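Local coordinates for ABC transporter ATP-binding protein (Sulfolobus tokodaii, PDB 2PJZ) that probably binds and hydrolyses ATP as the nucleotide-binding subunit of an ABC transporter, putatively one for cobalt, at residues L214-V219 and M246-L251. Numbering follows the deposited sequence.
Sequences LESSIV and MKFGAL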
loop_
_atom_site.group_PDB
_atom_site.type_symbol
_atom_site.label_atom_id
_atom_site.label_comp_id
_atom_site.label_asym_id
_atom_site.label_seq_id
_atom_site.Cartn_x
_atom_site.Cartn_y
_atom_site.Cartn_z
ATOM N N LEU A 214 8.395 15.469 1.970
ATOM C CA LEU A 214 9.593 15.148 2.755
ATOM C C LEU A 214 10.356 16.377 3.237
ATOM O O LEU A 214 11.142 16.285 4.200
ATOM C CB LEU A 214 10.539 14.255 1.964
ATOM C CG LEU A 214 10.236 12.765 1.833
ATOM C CD1 LEU A 214 11.055 12.186 0.738
ATOM C CD2 LEU A 214 10.509 12.029 3.137
ATOM N N GLU A 215 10.123 17.509 2.572
ATOM C CA GLU A 215 10.775 18.777 2.910
ATOM C C GLU A 215 9.761 19.793 3.395
ATOM O O GLU A 215 10.057 20.987 3.488
ATOM C CB GLU A 215 11.601 19.314 1.711
ATOM C CG GLU A 215 12.798 18.417 1.335
ATOM C CD GLU A 215 13.772 18.162 2.500
ATOM O OE1 GLU A 215 13.869 19.010 3.436
ATOM O OE2 GLU A 215 14.455 17.109 2.483
ATOM N N SER A 216 8.562 19.327 3.736
ATOM C CA SER A 216 7.494 20.207 4.181
ATOM C C SER A 216 7.426 20.330 5.700
ATOM O O SER A 216 8.080 19.572 6.429
ATOM C CB SER A 216 6.146 19.653 3.724
ATOM O OG SER A 216 5.983 18.361 4.297
ATOM N N SER A 217 6.574 21.241 6.156
ATOM C CA SER A 217 6.267 21.365 7.575
ATOM C C SER A 217 4.785 21.144 7.756
ATOM O O SER A 217 4.011 21.373 6.846
ATOM C CB SER A 217 6.645 22.758 8.107
ATOM O OG SER A 217 8.042 22.967 8.010
ATOM N N ILE A 218 4.381 20.702 8.936
ATOM C CA ILE A 218 2.967 20.484 9.176
ATOM C C ILE A 218 2.461 21.398 10.290
ATOM O O ILE A 218 3.073 21.463 11.362
ATOM C CB ILE A 218 2.681 18.977 9.427
ATOM C CG1 ILE A 218 1.193 18.675 9.312
ATOM C CG2 ILE A 218 3.296 18.495 10.747
ATOM C CD1 ILE A 218 0.903 17.262 8.855
ATOM N N VAL A 219 1.379 22.127 10.025
ATOM C CA VAL A 219 0.842 23.089 10.996
ATOM C C VAL A 219 -0.673 23.040 11.137
ATOM O O VAL A 219 -1.383 22.735 10.186
ATOM C CB VAL A 219 1.274 24.554 10.659
ATOM C CG1 VAL A 219 2.781 24.643 10.491
ATOM C CG2 VAL A 219 0.565 25.071 9.416
ATOM N N MET A 246 6.787 22.350 12.406
ATOM C CA MET A 246 7.651 21.183 12.565
ATOM C C MET A 246 7.763 20.413 11.251
ATOM O O MET A 246 6.805 20.323 10.506
ATOM C CB MET A 246 7.169 20.249 13.687
ATOM C CG MET A 246 8.222 19.208 14.066
ATOM S SD MET A 246 7.668 17.786 15.041
ATOM C CE MET A 246 8.488 16.584 14.030
ATOM N N LYS A 247 8.950 19.869 11.006
ATOM C CA LYS A 247 9.264 19.151 9.788
ATOM C C LYS A 247 8.482 17.836 9.710
ATOM O O LYS A 247 8.489 17.034 10.643
ATOM C CB LYS A 247 10.768 18.850 9.726
ATOM C CG LYS A 247 11.674 20.091 9.710
ATOM C CD LYS A 247 11.554 20.832 8.383
ATOM C CE LYS A 247 12.419 22.094 8.380
ATOM N NZ LYS A 247 12.145 22.935 7.178
ATOM N N PHE A 248 7.810 17.622 8.582
ATOM C CA PHE A 248 7.099 16.370 8.377
ATOM C C PHE A 248 8.076 15.217 8.477
ATOM O O PHE A 248 7.748 14.161 9.039
ATOM C CB PHE A 248 6.404 16.358 7.008
ATOM C CG PHE A 248 5.643 15.098 6.764
ATOM C CD1 PHE A 248 4.312 15.007 7.132
ATOM C CD2 PHE A 248 6.276 13.998 6.229
ATOM C CE1 PHE A 248 3.608 13.822 6.944
ATOM C CE2 PHE A 248 5.582 12.814 6.036
ATOM C CZ PHE A 248 4.245 12.748 6.394
ATOM N N GLY A 249 9.285 15.430 7.948
ATOM C CA GLY A 249 10.372 14.460 8.038
ATOM C C GLY A 249 10.787 14.026 9.436
ATOM O O GLY A 249 11.463 13.012 9.601
ATOM N N ALA A 250 10.421 14.800 10.450
ATOM C CA ALA A 250 10.821 14.452 11.798
ATOM C C ALA A 250 9.648 13.879 12.585
ATOM O O ALA A 250 9.798 13.509 13.755
ATOM C CB ALA A 250 11.435 15.677 12.515
ATOM N N LEU A 251 8.494 13.745 11.916
ATOM C CA LEU A 251 7.243 13.388 12.584
ATOM C C LEU A 251 7.316 12.079 13.368
ATOM O O LEU A 251 6.777 11.974 14.469
ATOM C CB LEU A 251 6.072 13.364 11.589
ATOM C CG LEU A 251 4.809 13.989 12.167
ATOM C CD1 LEU A 251 5.025 15.482 12.268
ATOM C CD2 LEU A 251 3.604 13.671 11.301
HETATM O O HOH W 1 10.254 17.613 6.371
#
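Ser216 and Phe248 join 214-219 to 246-251 through a main-chain bond, Phe248 N to Ser216 O at 2.9 Å, nearly straight at the hydrogen (170°). A second bond runs the other way, Ile218 N to Met246 O, also 2.9 Å. Between them Ser217 and Lys247 form an antiparallel non-hydrogen-bonded pair, and Ser217 CA lies 3.2 Å from Met246 O, a bent CA-H...O contact. Beyond this short ladder a water donates to Leu214 O and Ser216 O and accepts from Gly249 N, so Ser216 O has both amide and water as donors.

Side chains close one flank. Phe248 CG, anti to the backbone N (chi1 -179°), starts the ring off on the Ile218 side; Ile218 CD1 lies near the ring plane at its edge, 4.4 Å from Phe248 CD1, a loose apolar contact. Small Ser216 fits against the stem, OG 3.4 Å from Phe248 CB. Beta-branched Ile218 suits an extended strand; Ile218 CG2 meets Leu251 CD1 at 3.8 Å, the side chains crossing at about a right angle. Leu251 is placed by a tight turn in which its N bonds to Phe248 O.

Ser217 OG hydrogen-bonds to Gly242 O, and Lys247's long chain reaches a salt bridge with Asp243. The short, weakly bonded strand 246-247 edges a four-stranded antiparallel sheet, beside strand 216-220; strand 235-241 follows, where Ile218 packs on Val237 and Ile239. Phe248 buries its flat ring against Leu185 and Leu188, after strand 177-182.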